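Local coordinates for hypothetical protein TM1380 (Thermotoga maritima, PDB 1Z85) that probably methylates the N3 position of a specific uridine in 16S ribosomal RNA of the assembled 30S subunit, using S-adenosyl-L-methionine as methyl donor, at residues 56-61 / 75-80; 87-92 / 109-114. All blocks are in the same frame, centred on the assembly; numbering follows the deposited sequence.

Interaction 1 of 2, residues 56-61 / 75-80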
loop_
_atom_site.group_PDB
_atom_site.type_symbol
_atom_site.label_atom_id
_atom_site.label_comp_id
_atom_site.label_asym_id
_atom_site.label_seq_id
_atom_site.Cartn_x
_atom_site.Cartn_y
_atom_site.Cartn_z
ATOM N N SER B 56 -24.524 -8.322 -13.280
ATOM C CA SER B 56 -24.184 -7.321 -14.273
ATOM C C SER B 56 -25.401 -7.102 -15.192
ATOM O O SER B 56 -26.050 -8.069 -15.618
ATOM C CB SER B 56 -22.956 -7.784 -15.074
ATOM O OG SER B 56 -22.673 -6.908 -16.146
ATOM N N TYR B 57 -25.702 -5.839 -15.493
ATOM C CA TYR B 57 -26.781 -5.497 -16.414
ATOM C C TYR B 57 -26.252 -4.647 -17.576
ATOM O O TYR B 57 -25.593 -3.623 -17.385
ATOM C CB TYR B 57 -27.918 -4.761 -15.691
ATOM C CG TYR B 57 -28.421 -5.490 -14.463
ATOM C CD1 TYR B 57 -27.791 -5.326 -13.220
ATOM C CD2 TYR B 57 -29.502 -6.366 -14.538
ATOM C CE1 TYR B 57 -28.238 -6.013 -12.092
ATOM C CE2 TYR B 57 -29.968 -7.052 -13.402
ATOM C CZ TYR B 57 -29.332 -6.875 -12.193
ATOM O OH TYR B 57 -29.775 -7.539 -11.081
ATOM N N THR B 58 -26.518 -5.097 -18.788
ATOM C CA THR B 58 -26.244 -4.311 -19.965
ATOM C C THR B 58 -27.559 -3.645 -20.292
ATOM O O THR B 58 -28.587 -4.318 -20.410
ATOM C CB THR B 58 -25.765 -5.199 -21.095
ATOM O OG1 THR B 58 -24.617 -5.935 -20.640
ATOM C CG2 THR B 58 -25.415 -4.374 -22.346
ATOM N N CYS B 59 -27.519 -2.317 -20.379
ATOM C CA CYS B 59 -28.724 -1.492 -20.462
ATOM C C CYS B 59 -28.613 -0.384 -21.519
ATOM O O CYS B 59 -27.515 0.017 -21.920
ATOM C CB CYS B 59 -29.038 -0.835 -19.103
ATOM S SG CYS B 59 -28.878 -1.882 -17.641
ATOM N N ILE B 60 -29.772 0.087 -21.968
ATOM C CA ILE B 60 -29.865 1.278 -22.801
ATOM C C ILE B 60 -30.417 2.426 -21.949
ATOM O O ILE B 60 -31.511 2.332 -21.395
ATOM C CB ILE B 60 -30.762 1.050 -24.031
ATOM C CG1 ILE B 60 -30.361 -0.255 -24.740
ATOM C CG2 ILE B 60 -30.683 2.275 -24.961
ATOM C CD1 ILE B 60 -30.920 -0.424 -26.159
ATOM N N LEU B 61 -29.647 3.504 -21.845
ATOM C CA LEU B 61 -30.036 4.677 -21.053
ATOM C C LEU B 61 -31.277 5.313 -21.671
ATOM O O LEU B 61 -31.317 5.520 -22.891
ATOM C CB LEU B 61 -28.871 5.686 -20.984
ATOM C CG LEU B 61 -28.946 6.898 -20.040
ATOM C CD1 LEU B 61 -29.221 6.474 -18.599
ATOM C CD2 LEU B 61 -27.654 7.734 -20.088
ATOM N N LYS B 75 -29.474 -7.302 -21.130
ATOM C CA LYS B 75 -28.823 -8.561 -20.778
ATOM C C LYS B 75 -28.447 -8.533 -19.309
ATOM O O LYS B 75 -28.094 -7.477 -18.760
ATOM C CB LYS B 75 -27.595 -8.794 -21.681
ATOM C CG LYS B 75 -27.006 -10.219 -21.649
ATOM C CD LYS B 75 -25.821 -10.371 -22.611
ATOM C CE LYS B 75 -24.973 -11.632 -22.321
ATOM N NZ LYS B 75 -25.419 -12.823 -23.091
ATOM N N VAL B 76 -28.582 -9.684 -18.661
ATOM C CA VAL B 76 -28.115 -9.884 -17.284
ATOM C C VAL B 76 -27.125 -11.032 -17.305
ATOM O O VAL B 76 -27.358 -12.057 -17.982
ATOM C CB VAL B 76 -29.257 -10.291 -16.328
ATOM C CG1 VAL B 76 -28.740 -10.408 -14.874
ATOM C CG2 VAL B 76 -30.423 -9.312 -16.430
ATOM N N GLU B 77 -26.021 -10.865 -16.595
ATOM C CA GLU B 77 -25.125 -11.973 -16.298
ATOM C C GLU B 77 -24.851 -11.951 -14.804
ATOM O O GLU B 77 -24.507 -10.902 -14.258
ATOM C CB GLU B 77 -23.783 -11.835 -17.033
ATOM C CG GLU B 77 -23.855 -11.708 -18.547
ATOM C CD GLU B 77 -22.653 -10.944 -19.111
ATOM O OE1 GLU B 77 -22.703 -9.688 -19.110
ATOM O OE2 GLU B 77 -21.668 -11.607 -19.549
ATOM N N GLU B 78 -25.027 -13.099 -14.155
ATOM C CA GLU B 78 -24.502 -13.337 -12.816
ATOM C C GLU B 78 -22.977 -13.406 -12.918
ATOM O O GLU B 78 -22.421 -14.273 -13.610
ATOM C CB GLU B 78 -25.037 -14.646 -12.259
ATOM C CG GLU B 78 -24.595 -14.946 -10.833
ATOM C CD GLU B 78 -25.177 -16.248 -10.310
ATOM O OE1 GLU B 78 -25.275 -17.219 -11.103
ATOM O OE2 GLU B 78 -25.532 -16.293 -9.107
ATOM N N LYS B 79 -22.304 -12.482 -12.237
ATOM C CA LYS B 79 -20.859 -12.323 -12.356
ATOM C C LYS B 79 -20.102 -12.896 -11.150
ATOM O O LYS B 79 -18.984 -13.334 -11.297
ATOM C CB LYS B 79 -20.524 -10.835 -12.559
ATOM C CG LYS B 79 -19.563 -10.529 -13.721
ATOM C CD LYS B 79 -20.255 -10.361 -15.069
ATOM C CE LYS B 79 -19.211 -10.181 -16.161
ATOM N NZ LYS B 79 -19.789 -9.903 -17.508
ATOM N N GLU B 80 -20.703 -12.880 -9.962
ATOM C CA GLU B 80 -20.044 -13.369 -8.734
ATOM C C GLU B 80 -21.109 -13.979 -7.836
ATOM O O GLU B 80 -22.200 -13.384 -7.686
ATOM C CB GLU B 80 -19.343 -12.221 -7.967
ATOM C CG GLU B 80 -17.984 -11.730 -8.558
ATOM C CD GLU B 80 -17.536 -10.332 -8.035
ATOM O OE1 GLU B 80 -17.640 -10.110 -6.793
ATOM O OE2 GLU B 80 -17.067 -9.487 -8.877
HETATM O O HOH W 1 -25.104 -8.018 -18.713
#
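Strands 56-61 and 75-78 run antiparallel, their axes 4.8 Å apart at 168°, with Ser56-Glu77 and Thr58-Lys75 as hydrogen-bonded pairs flanking the non-hydrogen-bonded pair Tyr57-Val76. Four nearly straight backbone bonds hold this register; Ser56 N gives the shortest, 2.8 Å to Glu77 O, approaching almost along the C=O axis. At the central pair, Val76 CA lies 3.2 Å from Ser56 O in a CA-H...O contact, matched by one from Tyr57 CA to Lys75 O.

Tyr57 and Val76 stand side by side on one face. Both Tyr57 CG (chi1 -52°) and Val76 CG2 are anti to their carbonyl carbons, which sets that methyl obliquely against the ring, 3.6 Å from CD2. The tyrosine hydroxyl is held beyond the pair by Asp51.

The other face, carrying Ser56, Thr58, Lys75 and Glu77, is polar. Thr58 OG1, also anti to its carbonyl carbon, meets a water at 2.9 Å, and the same water is placed to donate to Glu77 OE1 at 3.0 Å and, weakly, to Lys75 O, with more acceptors in reach than it has protons. Lys79 NZ forms a salt bridge with Glu77 OE2 at 3.3 Å, its hydrogen bond being weak, so the two carboxylate oxygens have different partners. The lysine chain bends at chi2 (87°) and lays its CD 3.7 Å from Ser56 CB, while Ser56 OG, anti to its own N, bonds to Glu48 on strand 46-50. The arrangement is that of an antiparallel beta hairpin, here formed by strands 55-64 and 69-78 in the mixed sheet of the PUA-like domain.

Interaction 2 of 2, residues 87-92 / 109-114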
loop_
_atom_site.group_PDB
_atom_site.type_symbol
_atom_site.label_atom_id
_atom_site.label_comp_id
_atom_site.label_asym_id
_atom_site.label_seq_id
_atom_site.Cartn_x
_atom_site.Cartn_y
_atom_site.Cartn_z
ATOM N N LEU B 87 -14.109 -14.021 4.298
ATOM C CA LEU B 87 -13.060 -13.227 4.915
ATOM C C LEU B 87 -13.704 -11.974 5.521
ATOM O O LEU B 87 -14.316 -11.166 4.820
ATOM C CB LEU B 87 -12.017 -12.874 3.865
ATOM C CG LEU B 87 -10.919 -11.907 4.337
ATOM C CD1 LEU B 87 -10.130 -12.480 5.493
ATOM C CD2 LEU B 87 -10.013 -11.588 3.198
ATOM N N SER B 88 -13.567 -11.817 6.826
ATOM C CA SER B 88 -14.166 -10.686 7.549
ATOM C C SER B 88 -13.030 -9.815 8.118
ATOM O O SER B 88 -11.987 -10.336 8.500
ATOM C CB SER B 88 -15.095 -11.183 8.674
ATOM O OG SER B 88 -16.097 -12.036 8.143
ATOM N N VAL B 89 -13.241 -8.499 8.145
ATOM C CA VAL B 89 -12.299 -7.581 8.752
ATOM C C VAL B 89 -13.040 -6.676 9.730
ATOM O O VAL B 89 -14.086 -6.128 9.409
ATOM C CB VAL B 89 -11.581 -6.746 7.661
ATOM C CG1 VAL B 89 -10.626 -5.782 8.251
ATOM C CG2 VAL B 89 -10.769 -7.677 6.672
ATOM N N VAL B 90 -12.473 -6.497 10.916
ATOM C CA VAL B 90 -12.947 -5.481 11.867
ATOM C C VAL B 90 -12.121 -4.233 11.647
ATOM O O VAL B 90 -10.888 -4.268 11.827
ATOM C CB VAL B 90 -12.777 -5.917 13.297
ATOM C CG1 VAL B 90 -13.188 -4.815 14.234
ATOM C CG2 VAL B 90 -13.592 -7.178 13.533
ATOM N N VAL B 91 -12.802 -3.193 11.141
ATOM C CA VAL B 91 -12.247 -1.858 10.874
ATOM C C VAL B 91 -12.543 -0.933 12.066
ATOM O O VAL B 91 -13.695 -0.813 12.521
ATOM C CB VAL B 91 -12.831 -1.292 9.580
ATOM C CG1 VAL B 91 -12.412 0.201 9.323
ATOM C CG2 VAL B 91 -12.424 -2.197 8.381
ATOM N N PRO B 92 -11.488 -0.327 12.637
ATOM C CA PRO B 92 -11.700 0.609 13.718
ATOM C C PRO B 92 -12.386 1.882 13.217
ATOM O O PRO B 92 -12.040 2.388 12.136
ATOM C CB PRO B 92 -10.287 0.906 14.227
ATOM C CG PRO B 92 -9.380 0.590 13.065
ATOM C CD PRO B 92 -10.062 -0.503 12.292
ATOM N N LEU B 109 -9.179 -6.008 -1.786
ATOM C CA LEU B 109 -8.529 -7.254 -1.401
ATOM C C LEU B 109 -9.483 -8.413 -1.183
ATOM O O LEU B 109 -9.124 -9.425 -0.546
ATOM C CB LEU B 109 -7.704 -7.047 -0.105
ATOM C CG LEU B 109 -6.561 -6.022 -0.275
ATOM C CD1 LEU B 109 -5.901 -5.671 1.033
ATOM C CD2 LEU B 109 -5.536 -6.549 -1.264
ATOM N N GLY B 110 -10.694 -8.289 -1.680
ATOM C CA GLY B 110 -11.618 -9.405 -1.642
ATOM C C GLY B 110 -12.238 -9.763 -0.299
ATOM O O GLY B 110 -12.787 -10.854 -0.129
ATOM N N VAL B 111 -12.186 -8.863 0.658
ATOM C CA VAL B 111 -12.924 -9.049 1.905
ATOM C C VAL B 111 -14.432 -9.110 1.635
ATOM O O VAL B 111 -14.959 -8.339 0.823
ATOM C CB VAL B 111 -12.571 -7.919 2.917
ATOM C CG1 VAL B 111 -13.480 -7.902 4.104
ATOM C CG2 VAL B 111 -11.099 -8.007 3.328
ATOM N N ASP B 112 -15.101 -10.059 2.299
ATOM C CA ASP B 112 -16.562 -10.298 2.161
ATOM C C ASP B 112 -17.443 -9.514 3.135
ATOM O O ASP B 112 -18.532 -9.112 2.774
ATOM C CB ASP B 112 -16.867 -11.805 2.311
ATOM C CG ASP B 112 -16.175 -12.632 1.253
ATOM O OD1 ASP B 112 -16.398 -12.406 0.048
ATOM O OD2 ASP B 112 -15.356 -13.476 1.617
ATOM N N GLU B 113 -16.950 -9.287 4.362
ATOM C CA GLU B 113 -17.675 -8.521 5.393
ATOM C C GLU B 113 -16.788 -7.550 6.166
ATOM O O GLU B 113 -15.735 -7.934 6.647
ATOM C CB GLU B 113 -18.335 -9.448 6.419
ATOM C CG GLU B 113 -19.198 -10.501 5.791
ATOM C CD GLU B 113 -20.629 -10.591 6.382
ATOM O OE1 GLU B 113 -21.089 -9.659 7.149
ATOM O OE2 GLU B 113 -21.291 -11.606 6.009
ATOM N N ILE B 114 -17.237 -6.296 6.270
ATOM C CA ILE B 114 -16.588 -5.276 7.095
ATOM C C ILE B 114 -17.447 -5.047 8.373
ATOM O O ILE B 114 -18.681 -4.923 8.310
ATOM C CB ILE B 114 -16.472 -3.984 6.313
ATOM C CG1 ILE B 114 -15.828 -4.275 4.952
ATOM C CG2 ILE B 114 -15.705 -2.928 7.118
ATOM C CD1 ILE B 114 -15.703 -3.071 4.066
#
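Val111 lies crosswise against two side chains of strand 87-92, meeting both Leu87 and Val89 at about a right angle. Its CG2, anti to the carbonyl carbon, is the shared point of contact: Leu87 CD2 approaches to 3.7 Å, and Val89 CG2 to 3.4 Å, tighter than usual van der Waals packing. Further along, Val91 and Ile114 instead lie side by side, with their CG2 methyls 3.6 Å apart.

The Asp112 carboxylate meets the first residue of the strand. With CG anti to its carbonyl carbon (chi1 -61°), it brings OD2 to 3.0 Å from Leu87 N, accepting a straight bond (169°) on its anti lone pair; Lys233 forms a salt bridge to the same oxygen, which should stabilise the carboxylate charge. Leu87 O is gripped twice, by Asp112 N at 2.9 Å and Glu113 N at 3.3 Å. Val89 N then reaches Glu113 O at 3.0 Å, starting the parallel pairing of Ser88 with Glu113 and Val89 with Ile114.

Gly110, at positive phi (74°), is the C' residue of the Schellman motif ending helix 96-108. This is the return of a beta-alpha-beta crossover in the parallel sheet of the SPOUT methyltransferase domain.

How the interactions relate
The two contacts occur in series: interaction 1 closes its hairpin before strand 87-92 opens interaction 2. Their centres are 26 Å apart and their nearest atoms about 7 Å, without touching. Interaction 1 belongs to the mixed sheet of the PUA-like domain, whereas interaction 2 is buried in the parallel sheet; the centre of interaction 1 lies 22 Å, and that of interaction 2 only 6 Å, from the centre of the chain. Strand 69-78 leads directly to strand 87-92, so a short linker joins the two sheets. Arg144 bridges the regions, touching Glu80 and bonding to Val111 O. This two-domain layout is consistent with an RsmE-type enzyme combining a probable RNA-binding module with a knotted methyltransferase domain.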